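Local coordinates for tyrosine specific protein phosphatase, putative (Trypanosoma brucei, PDB 3M4U), which acts as a protein tyrosine phosphatase that dephosphorylates the nucleolar protein NOPP44/46 and serves as a life cycle switch in the parasite, at residues Ile54-Glu59 with Gln268-Met273; Ile84-Pro89 with Ala264-Lys269; Leu88-Val93 with Cys219-Pro224. All coordinates share one frame; numbering follows the deposited sequence.

Contact 1 of 3, residues Ile54-Glu59 with Gln268-Met273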
loop_
_atom_site.group_PDB
_atom_site.type_symbol
_atom_site.label_atom_id
_atom_site.label_comp_id
_atom_site.label_asym_id
_atom_site.label_seq_id
_atom_site.Cartn_x
_atom_site.Cartn_y
_atom_site.Cartn_z
ATOM N N ILE A 54 -15.142 2.206 1.832
ATOM C CA ILE A 54 -13.772 2.638 1.555
ATOM C C ILE A 54 -13.683 3.492 0.305
ATOM O O ILE A 54 -13.782 2.993 -0.815
ATOM C CB ILE A 54 -12.754 1.471 1.506
ATOM C CG1 ILE A 54 -12.415 0.994 2.922
ATOM C CG2 ILE A 54 -11.453 1.924 0.850
ATOM C CD1 ILE A 54 -13.468 0.110 3.549
ATOM N N LEU A 55 -13.476 4.787 0.509
ATOM C CA LEU A 55 -13.571 5.763 -0.569
ATOM C C LEU A 55 -12.315 6.610 -0.660
ATOM O O LEU A 55 -11.654 6.838 0.338
ATOM C CB LEU A 55 -14.798 6.650 -0.354
ATOM C CG LEU A 55 -16.096 5.835 -0.275
ATOM C CD1 LEU A 55 -17.202 6.590 0.445
ATOM C CD2 LEU A 55 -16.529 5.399 -1.663
ATOM N N ALA A 56 -11.987 7.070 -1.863
ATOM C CA ALA A 56 -10.775 7.860 -2.078
ATOM C C ALA A 56 -11.024 9.361 -1.903
ATOM O O ALA A 56 -11.946 9.913 -2.493
ATOM C CB ALA A 56 -10.189 7.568 -3.476
ATOM N N ASN A 57 -10.199 10.017 -1.095
ATOM C CA ASN A 57 -10.331 11.450 -0.881
ATOM C C ASN A 57 -10.183 12.193 -2.204
ATOM O O ASN A 57 -9.310 11.871 -3.015
ATOM C CB ASN A 57 -9.301 11.960 0.135
ATOM C CG ASN A 57 -9.462 11.324 1.508
ATOM O OD1 ASN A 57 -9.604 10.101 1.633
ATOM N ND2 ASN A 57 -9.409 12.153 2.556
ATOM N N GLU A 58 -11.037 13.189 -2.409
ATOM C CA GLU A 58 -11.079 13.927 -3.665
ATOM C C GLU A 58 -9.795 14.730 -3.876
ATOM O O GLU A 58 -9.208 14.739 -4.962
ATOM C CB GLU A 58 -12.307 14.852 -3.679
ATOM C CG GLU A 58 -12.580 15.533 -5.022
ATOM C CD GLU A 58 -13.019 14.568 -6.122
ATOM O OE1 GLU A 58 -12.648 14.810 -7.294
ATOM O OE2 GLU A 58 -13.739 13.584 -5.830
ATOM N N GLU A 59 -9.353 15.381 -2.810
ATOM C CA GLU A 59 -8.244 16.326 -2.855
ATOM C C GLU A 59 -6.922 15.698 -3.284
ATOM O O GLU A 59 -6.045 16.392 -3.804
ATOM C CB GLU A 59 -8.096 16.974 -1.477
ATOM C CG GLU A 59 -7.009 18.033 -1.346
ATOM C CD GLU A 59 -6.860 18.532 0.094
ATOM O OE1 GLU A 59 -6.055 17.940 0.856
ATOM O OE2 GLU A 59 -7.556 19.507 0.467
ATOM N N GLN A 268 -4.744 12.012 6.594
ATOM C CA GLN A 268 -5.247 13.230 5.975
ATOM C C GLN A 268 -5.348 13.075 4.450
ATOM O O GLN A 268 -6.219 13.674 3.807
ATOM C CB GLN A 268 -4.323 14.403 6.326
ATOM C CG GLN A 268 -4.956 15.772 6.151
ATOM C CD GLN A 268 -4.700 16.375 4.781
ATOM O OE1 GLN A 268 -3.714 16.044 4.120
ATOM N NE2 GLN A 268 -5.586 17.276 4.350
ATOM N N LYS A 269 -4.457 12.270 3.878
ATOM C CA LYS A 269 -4.393 12.120 2.428
ATOM C C LYS A 269 -5.309 11.017 1.892
ATOM O O LYS A 269 -5.758 11.062 0.741
ATOM C CB LYS A 269 -2.954 11.865 1.996
ATOM C CG LYS A 269 -1.995 12.946 2.419
ATOM C CD LYS A 269 -0.597 12.600 1.967
ATOM C CE LYS A 269 0.398 13.669 2.370
ATOM N NZ LYS A 269 0.256 14.887 1.522
ATOM N N ARG A 270 -5.577 10.029 2.734
ATOM C CA ARG A 270 -6.430 8.916 2.369
ATOM C C ARG A 270 -7.065 8.381 3.650
ATOM O O ARG A 270 -6.401 7.732 4.464
ATOM C CB ARG A 270 -5.636 7.826 1.615
ATOM C CG ARG A 270 -6.483 6.628 1.171
ATOM C CD ARG A 270 -5.742 5.664 0.210
ATOM N NE ARG A 270 -6.464 4.391 0.065
ATOM C CZ ARG A 270 -7.509 4.191 -0.741
ATOM N NH1 ARG A 270 -7.978 5.180 -1.508
ATOM N NH2 ARG A 270 -8.095 2.996 -0.785
ATOM N N PHE A 271 -8.349 8.677 3.832
ATOM C CA PHE A 271 -9.071 8.281 5.038
ATOM C C PHE A 271 -8.866 6.812 5.416
ATOM O O PHE A 271 -9.207 5.916 4.642
ATOM C CB PHE A 271 -10.581 8.571 4.893
ATOM C CG PHE A 271 -11.368 8.314 6.157
ATOM C CD1 PHE A 271 -11.451 9.280 7.145
ATOM C CD2 PHE A 271 -12.005 7.102 6.364
ATOM C CE1 PHE A 271 -12.169 9.046 8.313
ATOM C CE2 PHE A 271 -12.719 6.862 7.530
ATOM C CZ PHE A 271 -12.797 7.832 8.506
ATOM N N GLY A 272 -8.324 6.574 6.611
ATOM C CA GLY A 272 -8.231 5.228 7.158
ATOM C C GLY A 272 -6.835 4.612 7.181
ATOM O O GLY A 272 -6.614 3.566 7.791
ATOM N N MET A 273 -5.891 5.245 6.498
ATOM C CA MET A 273 -4.528 4.721 6.455
ATOM C C MET A 273 -4.074 4.241 7.833
ATOM O O MET A 273 -4.024 5.026 8.779
ATOM C CB MET A 273 -3.570 5.766 5.888
ATOM C CG MET A 273 -3.846 6.081 4.426
ATOM S SD MET A 273 -3.397 4.715 3.319
ATOM C CE MET A 273 -1.678 5.141 2.955
#

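Contact 2 of 3, residues Ile84-Pro89 with Ala264-Lys269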
loop_
_atom_site.group_PDB
_atom_site.type_symbol
_atom_site.label_atom_id
_atom_site.label_comp_id
_atom_site.label_asym_id
_atom_site.label_seq_id
_atom_site.Cartn_x
_atom_site.Cartn_y
_atom_site.Cartn_z
ATOM N N ILE A 84 0.142 9.710 -2.151
ATOM C CA ILE A 84 0.721 9.918 -0.833
ATOM C C ILE A 84 2.133 10.476 -0.966
ATOM O O ILE A 84 3.109 9.733 -1.126
ATOM C CB ILE A 84 0.769 8.614 -0.012
ATOM C CG1 ILE A 84 -0.591 7.904 -0.021
ATOM C CG2 ILE A 84 1.229 8.900 1.410
ATOM C CD1 ILE A 84 -1.740 8.785 0.319
ATOM N N ASP A 85 2.233 11.795 -0.895
ATOM C CA ASP A 85 3.508 12.481 -1.033
ATOM C C ASP A 85 3.881 13.052 0.330
ATOM O O ASP A 85 3.178 13.912 0.854
ATOM C CB ASP A 85 3.363 13.606 -2.060
ATOM C CG ASP A 85 4.654 14.344 -2.310
ATOM O OD1 ASP A 85 5.700 13.919 -1.780
ATOM O OD2 ASP A 85 4.628 15.349 -3.053
ATOM N N LEU A 86 4.966 12.550 0.914
ATOM C CA LEU A 86 5.401 12.979 2.245
ATOM C C LEU A 86 6.811 13.563 2.150
ATOM O O LEU A 86 7.635 13.426 3.060
ATOM C CB LEU A 86 5.353 11.806 3.232
ATOM C CG LEU A 86 4.041 11.016 3.396
ATOM C CD1 LEU A 86 4.301 9.629 3.988
ATOM C CD2 LEU A 86 3.000 11.755 4.217
ATOM N N ASP A 87 7.064 14.220 1.022
ATOM C CA ASP A 87 8.364 14.786 0.700
ATOM C C ASP A 87 9.524 13.845 0.989
ATOM O O ASP A 87 10.429 14.179 1.753
ATOM C CB ASP A 87 8.592 16.131 1.399
ATOM C CG ASP A 87 9.772 16.899 0.793
ATOM O OD1 ASP A 87 9.991 16.788 -0.446
ATOM O OD2 ASP A 87 10.480 17.605 1.550
ATOM N N LEU A 88 9.506 12.679 0.357
ATOM C CA LEU A 88 10.626 11.748 0.449
ATOM C C LEU A 88 11.169 11.472 -0.948
ATOM O O LEU A 88 10.607 11.939 -1.931
ATOM C CB LEU A 88 10.171 10.447 1.102
ATOM C CG LEU A 88 9.247 10.584 2.311
ATOM C CD1 LEU A 88 8.182 9.499 2.247
ATOM C CD2 LEU A 88 10.005 10.524 3.643
ATOM N N PRO A 89 12.273 10.713 -1.041
ATOM C CA PRO A 89 12.768 10.313 -2.359
ATOM C C PRO A 89 11.641 9.743 -3.213
ATOM O O PRO A 89 11.585 10.000 -4.417
ATOM C CB PRO A 89 13.790 9.217 -2.029
ATOM C CG PRO A 89 14.301 9.579 -0.682
ATOM C CD PRO A 89 13.159 10.257 0.048
ATOM N N ALA A 264 -0.569 10.685 10.878
ATOM C CA ALA A 264 -1.551 11.771 10.783
ATOM C C ALA A 264 -1.616 12.341 9.369
ATOM O O ALA A 264 -2.696 12.611 8.846
ATOM C CB ALA A 264 -1.224 12.883 11.778
ATOM N N ALA A 265 -0.451 12.529 8.761
ATOM C CA ALA A 265 -0.377 13.062 7.412
ATOM C C ALA A 265 -0.964 12.059 6.436
ATOM O O ALA A 265 -1.654 12.446 5.493
ATOM C CB ALA A 265 1.054 13.383 7.048
ATOM N N MET A 266 -0.707 10.770 6.671
ATOM C CA MET A 266 -1.276 9.729 5.814
ATOM C C MET A 266 -2.801 9.693 5.893
ATOM O O MET A 266 -3.487 9.634 4.864
ATOM C CB MET A 266 -0.678 8.343 6.106
ATOM C CG MET A 266 0.682 8.106 5.441
ATOM S SD MET A 266 1.258 6.401 5.562
ATOM C CE MET A 266 1.010 6.062 7.314
ATOM N N LYS A 267 -3.330 9.735 7.110
ATOM C CA LYS A 267 -4.776 9.688 7.301
ATOM C C LYS A 267 -5.465 10.898 6.659
ATOM O O LYS A 267 -6.610 10.813 6.214
ATOM C CB LYS A 267 -5.106 9.598 8.783
ATOM C CG LYS A 267 -4.791 8.241 9.375
ATOM C CD LYS A 267 -5.145 8.168 10.840
ATOM C CE LYS A 267 -5.187 6.730 11.338
ATOM N NZ LYS A 267 -6.226 5.939 10.641
ATOM N N GLN A 268 -4.744 12.012 6.594
ATOM C CA GLN A 268 -5.247 13.230 5.975
ATOM C C GLN A 268 -5.348 13.075 4.450
ATOM O O GLN A 268 -6.219 13.674 3.807
ATOM C CB GLN A 268 -4.323 14.403 6.326
ATOM C CG GLN A 268 -4.956 15.772 6.151
ATOM C CD GLN A 268 -4.700 16.375 4.781
ATOM O OE1 GLN A 268 -3.714 16.044 4.120
ATOM N NE2 GLN A 268 -5.586 17.276 4.350
ATOM N N LYS A 269 -4.457 12.270 3.878
ATOM C CA LYS A 269 -4.393 12.120 2.428
ATOM C C LYS A 269 -5.309 11.017 1.892
ATOM O O LYS A 269 -5.758 11.062 0.741
ATOM C CB LYS A 269 -2.954 11.865 1.996
ATOM C CG LYS A 269 -1.995 12.946 2.419
ATOM C CD LYS A 269 -0.597 12.600 1.967
ATOM C CE LYS A 269 0.398 13.669 2.370
ATOM N NZ LYS A 269 0.256 14.887 1.522
HETATM O O HOH W 1 -0.138 13.564 -1.091
#

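Contact 3 of 3, residues Leu88-Val93 with Cys219-Pro224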
loop_
_atom_site.group_PDB
_atom_site.type_symbol
_atom_site.label_atom_id
_atom_site.label_comp_id
_atom_site.label_asym_id
_atom_site.label_seq_id
_atom_site.Cartn_x
_atom_site.Cartn_y
_atom_site.Cartn_z
ATOM N N LEU A 88 9.506 12.679 0.357
ATOM C CA LEU A 88 10.626 11.748 0.449
ATOM C C LEU A 88 11.169 11.472 -0.948
ATOM O O LEU A 88 10.607 11.939 -1.931
ATOM C CB LEU A 88 10.171 10.447 1.102
ATOM C CG LEU A 88 9.247 10.584 2.311
ATOM C CD1 LEU A 88 8.182 9.499 2.247
ATOM C CD2 LEU A 88 10.005 10.524 3.643
ATOM N N PRO A 89 12.273 10.713 -1.041
ATOM C CA PRO A 89 12.768 10.313 -2.359
ATOM C C PRO A 89 11.641 9.743 -3.213
ATOM O O PRO A 89 11.585 10.000 -4.417
ATOM C CB PRO A 89 13.790 9.217 -2.029
ATOM C CG PRO A 89 14.301 9.579 -0.682
ATOM C CD PRO A 89 13.159 10.257 0.048
ATOM N N HIS A 90 10.747 8.983 -2.591
ATOM C CA HIS A 90 9.621 8.384 -3.304
ATOM C C HIS A 90 8.274 8.981 -2.906
ATOM O O HIS A 90 8.061 9.385 -1.752
ATOM C CB HIS A 90 9.581 6.881 -3.055
ATOM C CG HIS A 90 10.824 6.171 -3.479
ATOM N ND1 HIS A 90 11.211 6.068 -4.794
ATOM C CD2 HIS A 90 11.765 5.505 -2.761
ATOM C CE1 HIS A 90 12.336 5.381 -4.875
ATOM N NE2 HIS A 90 12.688 5.030 -3.653
ATOM N N THR A 91 7.365 9.028 -3.876
ATOM C CA THR A 91 5.952 9.279 -3.597
ATOM C C THR A 91 5.198 7.967 -3.856
ATOM O O THR A 91 5.711 7.079 -4.535
ATOM C CB THR A 91 5.372 10.459 -4.440
ATOM O OG1 THR A 91 5.351 10.113 -5.833
ATOM C CG2 THR A 91 6.222 11.705 -4.262
ATOM N N PHE A 92 3.994 7.842 -3.308
ATOM C CA PHE A 92 3.267 6.580 -3.362
ATOM C C PHE A 92 1.838 6.755 -3.827
ATOM O O PHE A 92 1.241 7.817 -3.648
ATOM C CB PHE A 92 3.273 5.892 -1.993
ATOM C CG PHE A 92 4.651 5.507 -1.521
ATOM C CD1 PHE A 92 5.191 4.272 -1.844
ATOM C CD2 PHE A 92 5.409 6.384 -0.778
ATOM C CE1 PHE A 92 6.471 3.916 -1.423
ATOM C CE2 PHE A 92 6.690 6.039 -0.357
ATOM C CZ PHE A 92 7.214 4.800 -0.675
ATOM N N VAL A 93 1.301 5.702 -4.439
ATOM C CA VAL A 93 -0.131 5.604 -4.661
ATOM C C VAL A 93 -0.677 4.483 -3.793
ATOM O O VAL A 93 -0.224 3.330 -3.877
ATOM C CB VAL A 93 -0.468 5.331 -6.139
ATOM C CG1 VAL A 93 -1.967 5.250 -6.324
ATOM C CG2 VAL A 93 0.122 6.409 -7.024
ATOM N N CYS A 219 14.489 1.190 -5.266
ATOM C CA CYS A 219 13.842 1.351 -6.568
ATOM C C CYS A 219 14.216 2.674 -7.233
ATOM O O CYS A 219 13.947 3.746 -6.690
ATOM C CB CYS A 219 12.318 1.280 -6.416
ATOM S SG CYS A 219 11.408 1.518 -7.972
ATOM N N VAL A 220 14.821 2.614 -8.411
ATOM C CA VAL A 220 15.002 3.844 -9.177
ATOM C C VAL A 220 13.788 4.097 -10.064
ATOM O O VAL A 220 13.431 3.260 -10.905
ATOM C CB VAL A 220 16.280 3.831 -10.022
ATOM C CG1 VAL A 220 17.504 3.949 -9.116
ATOM C CG2 VAL A 220 16.334 2.570 -10.880
ATOM N N THR A 221 13.155 5.250 -9.856
ATOM C CA THR A 221 11.924 5.600 -10.549
ATOM C C THR A 221 11.551 7.078 -10.389
ATOM O O THR A 221 11.847 7.715 -9.378
ATOM C CB THR A 221 10.727 4.721 -10.097
ATOM O OG1 THR A 221 9.552 5.109 -10.826
ATOM C CG2 THR A 221 10.472 4.867 -8.575
ATOM N N THR A 222 10.891 7.606 -11.409
ATOM C CA THR A 222 10.475 8.994 -11.425
ATOM C C THR A 222 8.953 9.042 -11.318
ATOM O O THR A 222 8.347 10.109 -11.346
ATOM C CB THR A 222 10.949 9.685 -12.723
ATOM O OG1 THR A 222 10.362 9.034 -13.860
ATOM C CG2 THR A 222 12.469 9.594 -12.836
ATOM N N SER A 223 8.347 7.864 -11.198
ATOM C CA SER A 223 6.910 7.744 -11.028
ATOM C C SER A 223 6.612 7.268 -9.613
ATOM O O SER A 223 7.479 6.688 -8.955
ATOM C CB SER A 223 6.347 6.743 -12.028
ATOM O OG SER A 223 6.945 6.902 -13.304
ATOM N N PRO A 224 5.384 7.511 -9.136
ATOM C CA PRO A 224 4.960 7.015 -7.826
ATOM C C PRO A 224 5.146 5.523 -7.782
ATOM O O PRO A 224 5.106 4.861 -8.827
ATOM C CB PRO A 224 3.459 7.319 -7.798
ATOM C CG PRO A 224 3.284 8.436 -8.759
ATOM C CD PRO A 224 4.301 8.223 -9.834
HETATM O O HOH W 2 8.443 7.784 -6.330
#

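Contact 1 of 3, residues Ile54-Glu59 with Gln268-Met273
Asn57 reaches over the end of helix 258-269 and receives the backbone N-H of Phe271 on its side-chain oxygen. The bond from Phe271 N to Asn57 OD1 is 2.9 Å long and nearly straight, 174° at the hydrogen, with the donor tilted 32° from the carbonyl plane. Asn57 OD1 also rests 3.5 Å from Arg270 CA, while Asn57 CB packs 3.7 Å from Lys269 O. The Arg270 chain is extended, CG anti to the backbone N (chi1 -179°), which carries its end to Ala56 and Ile54. Ala56 CB lies at the guanidinium edge, near its plane, 3.8 Å from Arg270 NH1; Ile54 CG2 is 3.9 Å from Arg270 NH2. Arg270 NE and NH2 donate to Gly232 O and Ala231 O of the P-loop, the CX5R signature loop of the tyrosine phosphatase fold, while Ile54 and Ala56 pack beside the guanidinium. Phe271 and Gly272 are the central residues of a type II beta turn from Arg270 to Met273, with Gly272 at its positive-phi corner; Met273 N returns to Arg270 O at 3.3 Å. Thr60 OG1 bonds Lys269 O, and Ser42 OG and Asn80 ND2 hold the backbone of 54-59 in place.

Contact 2 of 3, residues Ile84-Pro89 with Ala264-Lys269
Ile84 and Leu86 lie against one face of the last turns of helix 258-269, where Ala265, Met266 and Lys269 meet them. The apolar part has two centres, Ile84 and Leu86. Ile84 sets its CD1 3.7 Å from Lys269 CB and its CG2 4.1 Å from Met266 CG, crossing the methionine at about a right angle. Leu86 straddles the helix surface: CD2 touches Ala265 CB at 3.8 Å and Lys269 CE at 3.7 Å, while CD1 faces Met266 CG. Met266 also packs on Ile240 of helix 234-250, so the segment leaving strand 81-84 is tied to the helical layer that flanks the central sheet of the phosphatase fold.

The polar part belongs to Lys269. Its chain stays extended to CE and bends only at the last torsion (chi4 -74°), which brings Lys269 NZ to Asp85 O in a weak bond of 3.2 Å. A water bridges Lys269 NZ and Asp85 N, accepting from both, each at 3.0 Å. The Asp85 carboxylate is turned from the helix and closes an Asx turn, its OD1 taking the N-H of Asp87 from above the carboxylate plane.

With Asp85 OD2 6.3 Å from Lys269 NZ, no salt bridge forms: the ammonium is met by a water and, weakly, by a carbonyl, and any electrostatic help from the carboxylate is likely modest, while the lysine's methylenes supply much of the packing.

Contact 3 of 3, residues Leu88-Val93 with Cys219-Pro224
Cys219 and His90 meet at the upstream end of two neighbouring parallel strands, 92-95 and 225-228, of the central sheet of the tyrosine phosphatase fold; 219-224 links helix 206-217 to the second strand. Cys219 O lies at the edge of the His90 ring, near its plane and 2.9 Å from His90 CE1, a short approach that is doubtful as it stands. Thr221 comes next, its CG2 methyl resting 4.0 Å from His90 ND1. Its hydroxyl, anti to the backbone N (chi1 -179°), closes an ST turn: Ser223 N donates to Thr221 OG1 at 3.0 Å with an angle of 160° at the hydrogen, and the hydroxyl's strongest polar partner is Asp116 OD2. Ser223 points away from 88-93 and its OG bonds Lys114 O, but its carbonyl oxygen accepts from a water that in turn takes the N-H of Thr91, so the two segments are bridged by the water before direct strand pairing begins at Ile225. Pro224 fills the join. Its CA donates a C-H...O contact to Thr91 O at 3.4 Å, its ring lies alongside the Thr91 side chain, and Pro224 CB sits 3.5 Å from Val93 CG2.

How the contacts relate
Contacts 1 and 2 have centres 11 Å apart and share Gln268 and Lys269; both use the end of helix 258-269. Contacts 2 and 3 share Leu88 and Pro89 in the loop between strands 81-84 and 92-95; their centres are 12 Å apart, and Ile84 N probably bonds Phe92 O across that antiparallel pair. Contacts 1 and 3, 19 Å apart between centres, do not touch. Along the chain the first segments follow in order, then 219-224; 264-269 and the overlapping 268-273, which runs past the helix end, come last. Together they run from the ends of neighbouring strands of the central sheet to the helix whose following arginine braces the signature loop, within one phosphatase domain.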